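Local coordinates for methyltransferase-like protein (Saccharopolyspora spinosa, PDB 4PNE) that catalyses a [4+2] cycloaddition in spinosyn biosynthesis, on a scaffold resembling that of S-adenosylmethionine-dependent methyltransferases, at residues M251-A259 against W276-A287. Residues are numbered along the deposited sequence; the frame is centred on the assembly and turned at random.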
loop_
_atom_site.group_PDB
_atom_site.type_symbol
_atom_site.label_atom_id
_atom_site.label_comp_id
_atom_site.label_asym_id
_atom_site.label_seq_id
_atom_site.Cartn_x
_atom_site.Cartn_y
_atom_site.Cartn_z
ATOM N N MET A 251 -2.759 9.307 11.343
ATOM C CA MET A 251 -3.982 10.020 10.966
ATOM C C MET A 251 -4.015 11.438 11.547
ATOM O O MET A 251 -4.333 12.376 10.817
ATOM C CB MET A 251 -5.241 9.266 11.365
ATOM C CG MET A 251 -5.508 8.015 10.553
ATOM S SD MET A 251 -5.683 8.285 8.805
ATOM C CE MET A 251 -7.149 9.316 8.710
ATOM N N PRO A 252 -3.670 11.624 12.819
ATOM C CA PRO A 252 -3.734 13.005 13.316
ATOM C C PRO A 252 -2.766 13.906 12.567
ATOM O O PRO A 252 -3.127 15.049 12.223
ATOM C CB PRO A 252 -3.335 12.878 14.800
ATOM C CG PRO A 252 -3.482 11.456 15.121
ATOM C CD PRO A 252 -3.341 10.658 13.879
ATOM N N GLN A 253 -1.563 13.417 12.277
ATOM C CA GLN A 253 -0.550 14.271 11.680
ATOM C C GLN A 253 -0.885 14.530 10.222
ATOM O O GLN A 253 -0.790 15.682 9.757
ATOM C CB GLN A 253 0.859 13.684 11.812
ATOM C CG GLN A 253 1.342 13.661 13.261
ATOM C CD GLN A 253 2.848 13.482 13.440
ATOM O OE1 GLN A 253 3.636 13.604 12.501
ATOM N NE2 GLN A 253 3.249 13.190 14.677
ATOM N N PHE A 254 -1.320 13.512 9.495
ATOM C CA PHE A 254 -1.674 13.732 8.097
ATOM C C PHE A 254 -2.882 14.663 7.977
ATOM O O PHE A 254 -2.891 15.529 7.104
ATOM C CB PHE A 254 -1.951 12.406 7.386
ATOM C CG PHE A 254 -2.279 12.575 5.935
ATOM C CD1 PHE A 254 -1.275 12.785 5.030
ATOM C CD2 PHE A 254 -3.593 12.554 5.496
ATOM C CE1 PHE A 254 -1.558 12.996 3.687
ATOM C CE2 PHE A 254 -3.891 12.756 4.152
ATOM C CZ PHE A 254 -2.882 12.965 3.260
ATOM N N ALA A 255 -3.862 14.537 8.871
ATOM C CA ALA A 255 -5.047 15.393 8.852
ATOM C C ALA A 255 -4.660 16.846 9.041
ATOM O O ALA A 255 -5.193 17.727 8.371
ATOM C CB ALA A 255 -6.046 14.975 9.923
ATOM N N GLU A 256 -3.748 17.100 9.970
ATOM C CA GLU A 256 -3.284 18.458 10.166
ATOM C C GLU A 256 -2.614 18.995 8.887
ATOM O O GLU A 256 -2.883 20.127 8.459
ATOM C CB GLU A 256 -2.340 18.525 11.357
ATOM C CG GLU A 256 -1.623 19.842 11.444
ATOM C CD GLU A 256 -0.990 20.087 12.786
ATOM O OE1 GLU A 256 -1.041 19.191 13.662
ATOM O OE2 GLU A 256 -0.417 21.179 12.948
ATOM N N GLU A 257 -1.778 18.176 8.243
ATOM C CA GLU A 257 -1.142 18.582 6.978
ATOM C C GLU A 257 -2.150 18.892 5.878
ATOM O O GLU A 257 -1.987 19.847 5.101
ATOM C CB GLU A 257 -0.189 17.480 6.484
ATOM C CG GLU A 257 0.929 17.187 7.428
ATOM C CD GLU A 257 1.823 18.386 7.639
ATOM O OE1 GLU A 257 2.385 18.882 6.629
ATOM O OE2 GLU A 257 1.937 18.842 8.801
ATOM N N LEU A 258 -3.164 18.046 5.783
ATOM C CA LEU A 258 -4.222 18.141 4.804
ATOM C C LEU A 258 -5.004 19.401 5.035
ATOM O O LEU A 258 -5.276 20.145 4.091
ATOM C CB LEU A 258 -5.121 16.917 4.881
ATOM C CG LEU A 258 -6.331 16.871 3.930
ATOM C CD1 LEU A 258 -5.930 17.032 2.454
ATOM C CD2 LEU A 258 -7.113 15.580 4.106
ATOM N N ALA A 259 -5.287 19.699 6.293
ATOM C CA ALA A 259 -6.112 20.868 6.638
ATOM C C ALA A 259 -5.474 22.144 6.162
ATOM O O ALA A 259 -6.159 23.057 5.748
ATOM C CB ALA A 259 -6.327 20.925 8.099
ATOM N N TRP A 276 -13.636 12.707 0.515
ATOM C CA TRP A 276 -12.573 11.908 1.114
ATOM C C TRP A 276 -11.762 12.769 2.105
ATOM O O TRP A 276 -11.428 12.321 3.212
ATOM C CB TRP A 276 -11.650 11.334 0.040
ATOM C CG TRP A 276 -10.402 10.767 0.628
ATOM C CD1 TRP A 276 -10.240 9.529 1.189
ATOM C CD2 TRP A 276 -9.140 11.426 0.737
ATOM N NE1 TRP A 276 -8.954 9.388 1.647
ATOM C CE2 TRP A 276 -8.260 10.536 1.385
ATOM C CE3 TRP A 276 -8.674 12.680 0.354
ATOM C CZ2 TRP A 276 -6.929 10.861 1.640
ATOM C CZ3 TRP A 276 -7.362 13.007 0.610
ATOM C CH2 TRP A 276 -6.509 12.103 1.260
ATOM N N ALA A 277 -11.452 13.999 1.696
ATOM C CA ALA A 277 -10.679 14.924 2.539
ATOM C C ALA A 277 -11.420 15.207 3.844
ATOM O O ALA A 277 -10.830 15.232 4.928
ATOM C CB ALA A 277 -10.411 16.225 1.804
ATOM N N ALA A 278 -12.727 15.389 3.747
ATOM C CA ALA A 278 -13.538 15.650 4.925
ATOM C C ALA A 278 -13.490 14.449 5.904
ATOM O O ALA A 278 -13.376 14.639 7.115
ATOM C CB ALA A 278 -14.964 15.950 4.505
ATOM N N ALA A 279 -13.512 13.229 5.367
ATOM C CA ALA A 279 -13.428 11.994 6.159
ATOM C C ALA A 279 -12.093 11.849 6.907
ATOM O O ALA A 279 -12.063 11.498 8.096
ATOM C CB ALA A 279 -13.658 10.799 5.255
ATOM N N VAL A 280 -10.986 12.147 6.226
ATOM C CA VAL A 280 -9.675 12.112 6.864
ATOM C C VAL A 280 -9.654 13.118 8.007
ATOM O O VAL A 280 -9.226 12.810 9.117
ATOM C CB VAL A 280 -8.547 12.408 5.847
ATOM C CG1 VAL A 280 -7.202 12.613 6.520
ATOM C CG2 VAL A 280 -8.477 11.292 4.826
ATOM N N CYS A 281 -10.158 14.319 7.770
ATOM C CA CYS A 281 -10.105 15.308 8.837
ATOM C C CYS A 281 -11.075 14.988 9.977
ATOM O O CYS A 281 -10.929 15.520 11.068
ATOM C CB CYS A 281 -10.367 16.693 8.267
ATOM S SG CYS A 281 -8.915 17.316 7.348
ATOM N N ASP A 282 -12.052 14.125 9.712
ATOM C CA ASP A 282 -12.955 13.615 10.734
ATOM C C ASP A 282 -12.379 12.395 11.470
ATOM O O ASP A 282 -13.127 11.687 12.135
ATOM C CB ASP A 282 -14.300 13.240 10.092
ATOM C CG ASP A 282 -15.496 13.361 11.046
ATOM O OD1 ASP A 282 -15.479 14.166 12.004
ATOM O OD2 ASP A 282 -16.482 12.635 10.809
ATOM N N TYR A 283 -11.058 12.185 11.409
ATOM C CA TYR A 283 -10.455 10.957 11.969
ATOM C C TYR A 283 -10.774 10.736 13.448
ATOM O O TYR A 283 -10.736 9.627 13.922
ATOM C CB TYR A 283 -8.925 10.957 11.792
ATOM C CG TYR A 283 -8.240 11.934 12.702
ATOM C CD1 TYR A 283 -7.782 11.548 13.950
ATOM C CD2 TYR A 283 -8.103 13.259 12.340
ATOM C CE1 TYR A 283 -7.170 12.452 14.796
ATOM C CE2 TYR A 283 -7.507 14.169 13.182
ATOM C CZ TYR A 283 -7.042 13.758 14.414
ATOM O OH TYR A 283 -6.443 14.669 15.262
ATOM N N GLU A 284 -11.061 11.786 14.205
ATOM C CA GLU A 284 -11.353 11.579 15.620
ATOM C C GLU A 284 -12.577 10.715 15.838
ATOM O O GLU A 284 -12.713 10.101 16.908
ATOM C CB GLU A 284 -11.526 12.924 16.349
ATOM C CG GLU A 284 -10.185 13.612 16.634
ATOM C CD GLU A 284 -10.301 14.781 17.584
ATOM O OE1 GLU A 284 -11.409 15.353 17.696
ATOM O OE2 GLU A 284 -9.268 15.140 18.192
ATOM N N LYS A 285 -13.477 10.642 14.866
ATOM C CA LYS A 285 -14.663 9.795 15.040
ATOM C C LYS A 285 -14.374 8.297 14.946
ATOM O O LYS A 285 -15.161 7.507 15.432
ATOM C CB LYS A 285 -15.733 10.139 14.008
ATOM C CG LYS A 285 -16.176 11.585 14.005
ATOM C CD LYS A 285 -16.958 11.954 15.251
ATOM C CE LYS A 285 -17.416 13.411 15.181
ATOM N NZ LYS A 285 -18.386 13.776 16.240
ATOM N N TYR A 286 -13.243 7.893 14.368
ATOM C CA TYR A 286 -13.031 6.461 14.138
ATOM C C TYR A 286 -11.617 5.946 14.270
ATOM O O TYR A 286 -11.444 4.740 14.418
ATOM C CB TYR A 286 -13.534 6.080 12.738
ATOM C CG TYR A 286 -12.861 6.864 11.634
ATOM C CD1 TYR A 286 -13.361 8.084 11.244
ATOM C CD2 TYR A 286 -11.710 6.402 11.012
ATOM C CE1 TYR A 286 -12.732 8.845 10.251
ATOM C CE2 TYR A 286 -11.079 7.141 10.028
ATOM C CZ TYR A 286 -11.587 8.366 9.649
ATOM O OH TYR A 286 -10.952 9.108 8.654
ATOM N N ALA A 287 -10.605 6.803 14.167
ATOM C CA ALA A 287 -9.235 6.322 14.014
ATOM C C ALA A 287 -8.748 5.539 15.246
ATOM O O ALA A 287 -7.833 4.699 15.158
ATOM C CB ALA A 287 -8.312 7.471 13.743
HETATM O O HOH W 1 -4.810 16.598 13.592
#
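Tyr283 and Pro252 meet where helix 271-281 has just ended, and the tyrosine illustrates how one aromatic side chain can grip a neighbouring helix by carbon contacts and a single water. Its CB lies 3.9 Å from Met251 CE. Chi1 of 72° sets CG between the backbone N and the carbonyl carbon, and the ring then reaches across helix 250-260: CD2 rests 3.6 Å from Ala255 CB, which CE2 also faces, while CE1 and CZ lie against Pro252 CA, with Pro252 CG near CE1. Pro252 CA stands over the ring face, 3.9 Å from the Tyr283 centroid, in a CH-pi contact; Glu284 CG backs the opposite face. At the tip, Tyr283 OH touches Pro252 CB and shares a water with the carbonyl O of Pro252.

Further along, helix 250-260 and helix 271-281 interlock as knobs into holes, the axes of 251-259 and 276-281 crossing at -133°. Val280 fits among Met251, Phe254, Ala255 and Leu258. Val280 CG1 meets the edge of the Phe254 ring in its plane, 3.8 Å from Phe254 CD2. In return, Leu258 enters a hole formed by Trp276, Ala277, Val280 and Cys281. Met251, bent at chi2 and chi3, brings CE to Tyr286 OH, which is itself hydrogen-bonded to Ala279 O (2.7 Å).

The pair forms part of the helical region between strands 236-242 and 290-298, and Phe254, Leu258 and Trp276 continue its apolar core onto helix 36-54.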